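Side-chain contacts in ribonuclease J (Methanolobus psychrophilus R15, PDB 5HAB), which probably degrades RNA as an exoribonuclease of the beta-CASP family, built on a metallo-beta-lactamase fold: residues I44-D49 and V182-P187; E48-I53 and T88-V93; A99-H104 and I165-I170. The protein carries 1 engineered substitution. All coordinates share one frame; numbering follows the deposited sequence.

Contact 1 of 3, residues I44-D49 and V182-P187; sequences IRVNED and VAIHTP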
loop_
_atom_site.group_PDB
_atom_site.type_symbol
_atom_site.label_atom_id
_atom_site.label_comp_id
_atom_site.label_asym_id
_atom_site.label_seq_id
_atom_site.Cartn_x
_atom_site.Cartn_y
_atom_site.Cartn_z
ATOM N N ILE B 44 25.779 27.130 -8.814
ATOM C CA ILE B 44 25.241 28.282 -9.522
ATOM C C ILE B 44 26.390 29.039 -10.177
ATOM O O ILE B 44 27.232 29.609 -9.494
ATOM C CB ILE B 44 24.455 29.215 -8.580
ATOM C CG1 ILE B 44 23.381 28.445 -7.803
ATOM C CG2 ILE B 44 23.847 30.378 -9.362
ATOM C CD1 ILE B 44 22.364 27.757 -8.683
ATOM N N ARG B 45 26.410 29.065 -11.501
ATOM C CA ARG B 45 27.450 29.758 -12.241
ATOM C C ARG B 45 26.934 31.119 -12.689
ATOM O O ARG B 45 25.886 31.213 -13.310
ATOM C CB ARG B 45 27.894 28.931 -13.456
ATOM C CG ARG B 45 28.961 29.592 -14.320
ATOM C CD ARG B 45 29.420 28.675 -15.453
ATOM N NE ARG B 45 28.312 28.278 -16.318
ATOM C CZ ARG B 45 27.728 29.073 -17.211
ATOM N NH1 ARG B 45 28.147 30.321 -17.369
ATOM N NH2 ARG B 45 26.723 28.620 -17.948
ATOM N N VAL B 46 27.643 32.178 -12.329
ATOM C CA VAL B 46 27.377 33.494 -12.888
ATOM C C VAL B 46 28.571 33.879 -13.758
ATOM O O VAL B 46 29.661 34.180 -13.251
ATOM C CB VAL B 46 27.106 34.531 -11.800
ATOM C CG1 VAL B 46 26.524 35.796 -12.418
ATOM C CG2 VAL B 46 26.162 33.959 -10.751
ATOM N N ASN B 47 28.360 33.817 -15.069
ATOM C CA ASN B 47 29.410 34.031 -16.059
ATOM C C ASN B 47 30.543 33.017 -15.873
ATOM O O ASN B 47 30.474 31.911 -16.410
ATOM C CB ASN B 47 29.913 35.473 -15.981
ATOM C CG ASN B 47 28.824 36.473 -16.326
ATOM O OD1 ASN B 47 27.984 36.215 -17.190
ATOM N ND2 ASN B 47 28.809 37.602 -15.634
ATOM N N GLU B 48 31.584 33.375 -15.128
ATOM C CA GLU B 48 32.688 32.438 -14.912
ATOM C C GLU B 48 33.021 32.266 -13.433
ATOM O O GLU B 48 34.030 31.654 -13.087
ATOM C CB GLU B 48 33.939 32.879 -15.676
ATOM C CG GLU B 48 33.736 33.009 -17.178
ATOM C CD GLU B 48 35.046 33.097 -17.944
ATOM O OE1 GLU B 48 35.092 32.623 -19.100
ATOM O OE2 GLU B 48 36.025 33.649 -17.396
ATOM N N ASP B 49 32.163 32.787 -12.562
ATOM C CA ASP B 49 32.314 32.564 -11.127
ATOM C C ASP B 49 31.254 31.583 -10.637
ATOM O O ASP B 49 30.118 31.635 -11.084
ATOM C CB ASP B 49 32.223 33.885 -10.369
ATOM C CG ASP B 49 33.434 34.770 -10.597
ATOM O OD1 ASP B 49 34.564 34.236 -10.616
ATOM O OD2 ASP B 49 33.250 35.992 -10.780
ATOM N N VAL B 182 18.834 30.988 0.063
ATOM C CA VAL B 182 19.944 31.827 -0.378
ATOM C C VAL B 182 19.611 32.471 -1.717
ATOM O O VAL B 182 19.175 31.803 -2.651
ATOM C CB VAL B 182 21.279 31.032 -0.434
ATOM C CG1 VAL B 182 21.106 29.717 -1.155
ATOM C CG2 VAL B 182 22.367 31.857 -1.106
ATOM N N ALA B 183 19.779 33.791 -1.778
ATOM C CA ALA B 183 19.592 34.550 -3.009
ATOM C C ALA B 183 20.937 35.036 -3.542
ATOM O O ALA B 183 21.666 35.758 -2.864
ATOM C CB ALA B 183 18.654 35.728 -2.783
ATOM N N ILE B 184 21.263 34.614 -4.755
ATOM C CA ILE B 184 22.465 35.050 -5.441
ATOM C C ILE B 184 22.106 36.202 -6.371
ATOM O O ILE B 184 21.472 36.008 -7.405
ATOM C CB ILE B 184 23.122 33.886 -6.197
ATOM C CG1 ILE B 184 23.523 32.791 -5.210
ATOM C CG2 ILE B 184 24.325 34.368 -6.992
ATOM C CD1 ILE B 184 24.071 31.561 -5.859
ATOM N N HIS B 185 22.503 37.409 -5.989
ATOM C CA HIS B 185 22.228 38.588 -6.795
ATOM C C HIS B 185 23.301 38.767 -7.861
ATOM O O HIS B 185 24.511 38.781 -7.565
ATOM C CB HIS B 185 22.129 39.837 -5.919
ATOM C CG HIS B 185 21.047 39.766 -4.888
ATOM N ND1 HIS B 185 19.742 40.122 -5.153
ATOM C CD2 HIS B 185 21.075 39.384 -3.590
ATOM C CE1 HIS B 185 19.014 39.963 -4.063
ATOM N NE2 HIS B 185 19.799 39.516 -3.100
ATOM N N THR B 186 22.820 38.898 -9.096
ATOM C CA THR B 186 23.632 39.084 -10.291
ATOM C C THR B 186 23.181 40.370 -10.972
ATOM O O THR B 186 22.087 40.865 -10.684
ATOM C CB THR B 186 23.477 37.906 -11.285
ATOM O OG1 THR B 186 22.271 38.084 -12.042
ATOM C CG2 THR B 186 23.438 36.570 -10.557
ATOM N N PRO B 187 24.005 40.912 -11.890
ATOM C CA PRO B 187 23.590 42.120 -12.615
ATOM C C PRO B 187 22.280 41.973 -13.395
ATOM O O PRO B 187 21.662 42.987 -13.716
ATOM C CB PRO B 187 24.762 42.376 -13.578
ATOM C CG PRO B 187 25.578 41.120 -13.569
ATOM C CD PRO B 187 25.391 40.534 -12.217
#

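Contact 2 of 3, residues E48-I53 and T88-V93; sequences EDIIII and TIMNEV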
loop_
_atom_site.group_PDB
_atom_site.type_symbol
_atom_site.label_atom_id
_atom_site.label_comp_id
_atom_site.label_asym_id
_atom_site.label_seq_id
_atom_site.Cartn_x
_atom_site.Cartn_y
_atom_site.Cartn_z
ATOM N N GLU B 48 31.584 33.375 -15.128
ATOM C CA GLU B 48 32.688 32.438 -14.912
ATOM C C GLU B 48 33.021 32.266 -13.433
ATOM O O GLU B 48 34.030 31.654 -13.087
ATOM C CB GLU B 48 33.939 32.879 -15.676
ATOM C CG GLU B 48 33.736 33.009 -17.178
ATOM C CD GLU B 48 35.046 33.097 -17.944
ATOM O OE1 GLU B 48 35.092 32.623 -19.100
ATOM O OE2 GLU B 48 36.025 33.649 -17.396
ATOM N N ASP B 49 32.163 32.787 -12.562
ATOM C CA ASP B 49 32.314 32.564 -11.127
ATOM C C ASP B 49 31.254 31.583 -10.637
ATOM O O ASP B 49 30.118 31.635 -11.084
ATOM C CB ASP B 49 32.223 33.885 -10.369
ATOM C CG ASP B 49 33.434 34.770 -10.597
ATOM O OD1 ASP B 49 34.564 34.236 -10.616
ATOM O OD2 ASP B 49 33.250 35.992 -10.780
ATOM N N ILE B 50 31.627 30.669 -9.744
ATOM C CA ILE B 50 30.706 29.621 -9.305
ATOM C C ILE B 50 30.462 29.662 -7.799
ATOM O O ILE B 50 31.401 29.733 -7.012
ATOM C CB ILE B 50 31.225 28.232 -9.723
ATOM C CG1 ILE B 50 31.418 28.169 -11.239
ATOM C CG2 ILE B 50 30.269 27.138 -9.258
ATOM C CD1 ILE B 50 32.010 26.864 -11.719
ATOM N N ILE B 51 29.191 29.617 -7.409
ATOM C CA ILE B 51 28.792 29.435 -6.016
ATOM C C ILE B 51 28.252 28.018 -5.836
ATOM O O ILE B 51 27.226 27.680 -6.402
ATOM C CB ILE B 51 27.739 30.476 -5.600
ATOM C CG1 ILE B 51 28.204 31.882 -5.974
ATOM C CG2 ILE B 51 27.425 30.369 -4.109
ATOM C CD1 ILE B 51 29.351 32.384 -5.131
ATOM N N ILE B 52 28.942 27.186 -5.066
ATOM C CA ILE B 52 28.420 25.870 -4.721
ATOM C C ILE B 52 27.429 26.028 -3.573
ATOM O O ILE B 52 27.664 26.796 -2.642
ATOM C CB ILE B 52 29.554 24.881 -4.362
ATOM C CG1 ILE B 52 30.424 24.585 -5.586
ATOM C CG2 ILE B 52 28.993 23.577 -3.824
ATOM C CD1 ILE B 52 31.612 23.674 -5.290
ATOM N N ILE B 53 26.307 25.319 -3.657
ATOM C CA ILE B 53 25.314 25.316 -2.591
ATOM C C ILE B 53 25.111 23.889 -2.082
ATOM O O ILE B 53 24.651 22.999 -2.822
ATOM C CB ILE B 53 23.985 25.931 -3.045
ATOM C CG1 ILE B 53 24.218 27.286 -3.717
ATOM C CG2 ILE B 53 23.058 26.102 -1.857
ATOM C CD1 ILE B 53 22.930 28.038 -4.036
ATOM N N THR B 88 33.102 15.531 -9.820
ATOM C CA THR B 88 34.140 15.505 -10.848
ATOM C C THR B 88 33.666 16.252 -12.097
ATOM O O THR B 88 34.471 16.839 -12.827
ATOM C CB THR B 88 34.539 14.061 -11.230
ATOM O OG1 THR B 88 33.421 13.388 -11.818
ATOM C CG2 THR B 88 35.008 13.290 -10.004
ATOM N N ILE B 89 32.349 16.272 -12.303
ATOM C CA ILE B 89 31.745 17.008 -13.412
ATOM C C ILE B 89 32.103 18.488 -13.363
ATOM O O ILE B 89 31.952 19.192 -14.357
ATOM C CB ILE B 89 30.217 16.867 -13.435
ATOM C CG1 ILE B 89 29.612 17.589 -12.229
ATOM C CG2 ILE B 89 29.813 15.399 -13.477
ATOM C CD1 ILE B 89 28.383 18.381 -12.559
ATOM N N MET B 90 32.541 18.975 -12.204
ATOM C CA MET B 90 32.867 20.390 -12.081
ATOM C C MET B 90 34.058 20.748 -12.960
ATOM O O MET B 90 34.299 21.925 -13.232
ATOM C CB MET B 90 33.153 20.770 -10.623
ATOM C CG MET B 90 31.940 20.660 -9.706
ATOM S SD MET B 90 30.576 21.737 -10.201
ATOM C CE MET B 90 31.281 23.356 -9.890
ATOM N N ASN B 91 34.783 19.735 -13.431
ATOM C CA ASN B 91 35.891 19.979 -14.351
ATOM C C ASN B 91 35.410 20.312 -15.766
ATOM O O ASN B 91 36.176 20.841 -16.570
ATOM C CB ASN B 91 36.819 18.769 -14.392
ATOM C CG ASN B 91 37.453 18.486 -13.050
ATOM O OD1 ASN B 91 37.826 19.407 -12.321
ATOM N ND2 ASN B 91 37.569 17.208 -12.708
ATOM N N GLU B 92 34.150 20.010 -16.068
ATOM C CA GLU B 92 33.578 20.350 -17.373
ATOM C C GLU B 92 32.711 21.621 -17.290
ATOM O O GLU B 92 32.133 22.055 -18.289
ATOM C CB GLU B 92 32.769 19.161 -17.936
ATOM C CG GLU B 92 32.634 19.140 -19.473
ATOM C CD GLU B 92 31.882 17.917 -20.008
ATOM O OE1 GLU B 92 31.166 18.043 -21.030
ATOM O OE2 GLU B 92 32.019 16.825 -19.415
ATOM N N VAL B 93 32.618 22.211 -16.098
ATOM C CA VAL B 93 31.840 23.440 -15.911
ATOM C C VAL B 93 32.756 24.648 -16.107
ATOM O O VAL B 93 33.809 24.748 -15.477
ATOM C CB VAL B 93 31.158 23.490 -14.523
ATOM C CG1 VAL B 93 30.384 24.798 -14.354
ATOM C CG2 VAL B 93 30.236 22.291 -14.337
#

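Contact 3 of 3, residues A99-H104 and I165-I170; sequences AIVCTH and ITIEFI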
loop_
_atom_site.group_PDB
_atom_site.type_symbol
_atom_site.label_atom_id
_atom_site.label_comp_id
_atom_site.label_asym_id
_atom_site.label_seq_id
_atom_site.Cartn_x
_atom_site.Cartn_y
_atom_site.Cartn_z
ATOM N N ALA B 99 32.822 30.395 -3.788
ATOM C CA ALA B 99 32.271 30.210 -2.447
ATOM C C ALA B 99 31.457 28.928 -2.341
ATOM O O ALA B 99 30.945 28.419 -3.334
ATOM C CB ALA B 99 31.414 31.408 -2.049
ATOM N N ILE B 100 31.347 28.416 -1.121
ATOM C CA ILE B 100 30.525 27.251 -0.830
ATOM C C ILE B 100 29.480 27.619 0.220
ATOM O O ILE B 100 29.821 27.884 1.369
ATOM C CB ILE B 100 31.387 26.080 -0.359
ATOM C CG1 ILE B 100 32.376 25.680 -1.456
ATOM C CG2 ILE B 100 30.516 24.905 0.053
ATOM C CD1 ILE B 100 33.288 24.534 -1.068
ATOM N N VAL B 101 28.210 27.657 -0.169
ATOM C CA VAL B 101 27.153 27.978 0.789
ATOM C C VAL B 101 26.542 26.704 1.361
ATOM O O VAL B 101 26.272 25.749 0.633
ATOM C CB VAL B 101 26.063 28.860 0.155
ATOM C CG1 VAL B 101 24.935 29.109 1.152
ATOM C CG2 VAL B 101 26.647 30.184 -0.301
ATOM N N CYS B 102 26.365 26.686 2.679
ATOM C CA CYS B 102 25.627 25.621 3.344
ATOM C C CYS B 102 24.389 26.210 3.999
ATOM O O CYS B 102 24.495 26.990 4.948
ATOM C CB CYS B 102 26.494 24.914 4.375
ATOM S SG CYS B 102 27.807 23.924 3.652
ATOM N N THR B 103 23.215 25.833 3.498
ATOM C CA THR B 103 21.980 26.472 3.933
ATOM C C THR B 103 21.546 25.994 5.316
ATOM O O THR B 103 20.755 26.664 5.979
ATOM C CB THR B 103 20.837 26.224 2.934
ATOM O OG1 THR B 103 20.811 24.839 2.578
ATOM C CG2 THR B 103 21.036 27.064 1.678
ATOM N N HIS B 104 22.067 24.850 5.751
ATOM C CA HIS B 104 21.917 24.429 7.147
ATOM C C HIS B 104 22.912 23.328 7.489
ATOM O O HIS B 104 23.700 22.905 6.641
ATOM C CB HIS B 104 20.479 23.961 7.452
ATOM C CG HIS B 104 20.051 22.741 6.694
ATOM N ND1 HIS B 104 20.692 21.527 6.810
ATOM C CD2 HIS B 104 19.019 22.540 5.841
ATOM C CE1 HIS B 104 20.090 20.637 6.041
ATOM N NE2 HIS B 104 19.069 21.226 5.444
ATOM N N ILE B 165 28.510 39.690 -8.049
ATOM C CA ILE B 165 27.833 38.632 -7.313
ATOM C C ILE B 165 27.722 38.976 -5.835
ATOM O O ILE B 165 28.737 39.215 -5.177
ATOM C CB ILE B 165 28.567 37.286 -7.480
ATOM C CG1 ILE B 165 28.576 36.848 -8.944
ATOM C CG2 ILE B 165 27.956 36.221 -6.583
ATOM C CD1 ILE B 165 29.353 35.585 -9.177
ATOM N N THR B 166 26.499 39.002 -5.307
ATOM C CA THR B 166 26.339 39.102 -3.849
ATOM C C THR B 166 25.456 37.970 -3.334
ATOM O O THR B 166 24.582 37.489 -4.044
ATOM C CB THR B 166 25.731 40.450 -3.400
ATOM O OG1 THR B 166 24.371 40.537 -3.839
ATOM C CG2 THR B 166 26.526 41.622 -3.955
ATOM N N ILE B 167 25.678 37.555 -2.092
ATOM C CA ILE B 167 24.895 36.483 -1.501
ATOM C C ILE B 167 24.074 36.986 -0.319
ATOM O O ILE B 167 24.617 37.507 0.653
ATOM C CB ILE B 167 25.815 35.329 -1.069
ATOM C CG1 ILE B 167 26.390 34.619 -2.297
ATOM C CG2 ILE B 167 25.076 34.354 -0.168
ATOM C CD1 ILE B 167 27.405 33.549 -1.954
ATOM N N GLU B 168 22.761 36.789 -0.406
ATOM C CA GLU B 168 21.822 37.175 0.643
ATOM C C GLU B 168 21.218 35.942 1.319
ATOM O O GLU B 168 20.800 35.005 0.643
ATOM C CB GLU B 168 20.713 38.056 0.057
ATOM C CG GLU B 168 19.602 38.431 1.030
ATOM C CD GLU B 168 18.521 39.272 0.372
ATOM O OE1 GLU B 168 18.650 39.564 -0.836
ATOM O OE2 GLU B 168 17.554 39.660 1.064
ATOM N N PHE B 169 21.186 35.939 2.648
ATOM C CA PHE B 169 20.484 34.898 3.393
ATOM C C PHE B 169 19.093 35.386 3.801
ATOM O O PHE B 169 18.937 36.522 4.254
ATOM C CB PHE B 169 21.274 34.477 4.636
ATOM C CG PHE B 169 22.397 33.510 4.358
ATOM C CD1 PHE B 169 22.709 33.130 3.064
ATOM C CD2 PHE B 169 23.129 32.964 5.402
ATOM C CE1 PHE B 169 23.741 32.235 2.814
ATOM C CE2 PHE B 169 24.161 32.070 5.159
ATOM C CZ PHE B 169 24.466 31.705 3.864
ATOM N N ILE B 170 18.086 34.533 3.630
ATOM C CA ILE B 170 16.730 34.836 4.090
ATOM C C ILE B 170 16.309 33.749 5.061
ATOM O O ILE B 170 16.449 32.575 4.756
ATOM C CB ILE B 170 15.746 34.936 2.918
ATOM C CG1 ILE B 170 16.240 35.956 1.897
ATOM C CG2 ILE B 170 14.351 35.292 3.410
ATOM C CD1 ILE B 170 15.694 35.729 0.527
#

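Contact 1 of 3, residues I44-D49 and V182-P187
Ile184 and Thr186 of strand 179-186 meet Ile44 and Val46 of strand 41-46 through their aliphatic parts alone. The apolar core is the end of Ile184: its CD1 lies 3.6 Å from CB of Ile44 and is close to both CG1 and CG2 of Ile44 as well, so one methyl rests against the branch point of the other isoleucine. The Ile184 chain is extended beyond CB (chi2 175°), which carries this methyl across the gap between strands. Farther along, CG1 of Val46 touches CG2 of Thr186 at 3.7 Å, and CG2 of Val46 is 3.8 Å from the same threonine methyl, which thus faces both prongs of the valine. A looser contact, Val46 CG2 to Ile184 CG2 at 4.2 Å, joins the two pairs. Beta-branched residues suit such places, being compatible with extended backbone and broad at the branch.

Polar groups work around this layer. With its methyl given to Val46, Thr186 turns OG1 to the chain just ahead, bonding with Gly189 O and Ser188 N. Arg45, which points away from strand 179-186, donates from NH1 to Asn47 O at 3.0 Å and also forms salt bridges with Glu25 and Glu464. Paired backbone bonds between Val46 and Asp49 close a type II' turn, whose first corner, Asn47, has a positive phi that asparagine adopts more readily than most residues.

The two strand segments run in nearly the same direction, 13° apart, with axes 9.4 Å from each other: they belong to the facing sheets of the metallo-beta-lactamase sandwich. Ile26 and Ile28 of strand 24-32 flank the layer, Ile51 and Ile53 of strand 49-53 pack on Ile184, and Ile165 leans on Val46.

Contact 2 of 3, residues E48-I53 and T88-V93
Ile50 and Met90 reach for each other end to end, and Val93 closes on the same isoleucine at an angle. CE of Met90 lies 4.0 Å from CG2 of Ile50 and 4.0 Å from CD1 of Ile50, touching both ends of its branched side chain. CD1 of Ile50 also meets CG1 of Val93 at 3.7 Å, the tightest approach here.

The conformations explain who touches what. In Ile50, CG1 stands opposite the carbonyl carbon and the chain continues straight (chi2 176°), which projects CD1 outward from strand 49-53 while CG2 is held nearer the sheet. Met90 leaves the backbone in the same way but then bends at chi2 (-61°) and chi3 (-67°), curling the unbranched chain so that its terminal methyl, rather than the sulfur, makes the contact. Val93 presents its CG1 branch to Ile50.

The 3-10 segment 88-91, with its Asn91 N to Thr88 O bond, ends before Val93, but the three-residue step is carried on by the Glu92 N to Ile89 O bond and the weak Val93 N to Met90 O bond. This brings Val93 to the side of Met90, whereas Asn91 and Glu92 are left exposed. On strand 49-53, Ile50 looks to this side and Ile51 to the other sheet. Ala43 and Tyr120 also pack on Met90, and Val97 on Ile50.

Chemically this is a meeting of methyl groups, held by dispersion and by burial of apolar surface (the hydrophobic effect). With no directional bond across it, the fit depends on shape: stiff, branched isoleucine and valine supply fixed surfaces, and the unbranched, more flexible methionine can probably adjust to them, joining the loop to the outer face of the sheet.

Contact 3 of 3, residues A99-H104 and I165-I170
Val101 divides its two methyls between Ile167 and Phe169. CG2 of Val101 lies 3.8 Å from CD1 of Ile167, as the two chains slide past each other in opposite senses. CG1 of Val101 meets the far corner of the Phe169 ring, 3.7 Å from its CE1 and 3.8 Å from its CZ. The split follows from chi1 of Val101, 177°, which sets CG1 trans to the backbone N and leaves CG2 beside it. Ile167 spans its share of the gap with an extended chain (chi2 175°), while Phe169, whose CB does not point straight at strand 96-102, reaches it with the far end of its ring. A short valine opposite long partners suits backbones whose nearest CA atoms, Val101 and Ile167, are 9.1 Å apart.

Around this first shell, Ile51 packs on Val101 and Ile167, Ile125 on Ile167 and Phe169, Val182 on Ile167 and Val180 on Phe169. These residues fill the interior of the sandwich of two mixed sheets in the alpha-beta/beta-alpha fold of metallo-beta-lactamases: strand 96-102 belongs to one sheet and strand 166-172 to the other.

Farther out, backbone bonds of Val101 with Ile52 and Asp54 fix strand 96-102 beside its neighbour. Between Ile167 and Phe169, Glu168 turns to the opposite face, where Arg213 forms a salt bridge with it and His185 a hydrogen bond. Farther along the chain, Thr103 OG1 bonds to Asp54 and His104 NE2 to Asp196, with the His104 ring stacked on that of His109. His104 opens the HxHxDH signature, whose histidines and aspartate bind the metals in relatives and probably in the native enzyme; Ala106, whose N bonds with His104 ND1, is an engineered alanine at the second histidine. The contact approaches the bound RNA to about 6 Å between nearest atoms.

The three contacts lie in the metallo-beta-lactamase sandwich, their centres 11 to 15 Å apart. Contacts 1 and 3 each bridge the two mixed sheets, pairing strand 41-46 with 179-186 and strand 96-102 with 166-172, while contact 2 joins the outer face of the first sheet to residues 88-93. Strand 49-53 runs between strands 41-46 and 96-102, so its backbone bonds tie all three together. Along the chain, contacts 1 and 2 start from the same stretch, sharing Glu48 and Asp49; contact 2 closes before contact 3 opens, and contact 1 encloses contact 3. Contacts 1 and 3 thus form part of the apolar core between the sheets, and contact 3 ends beside the His104 loop near the RNA.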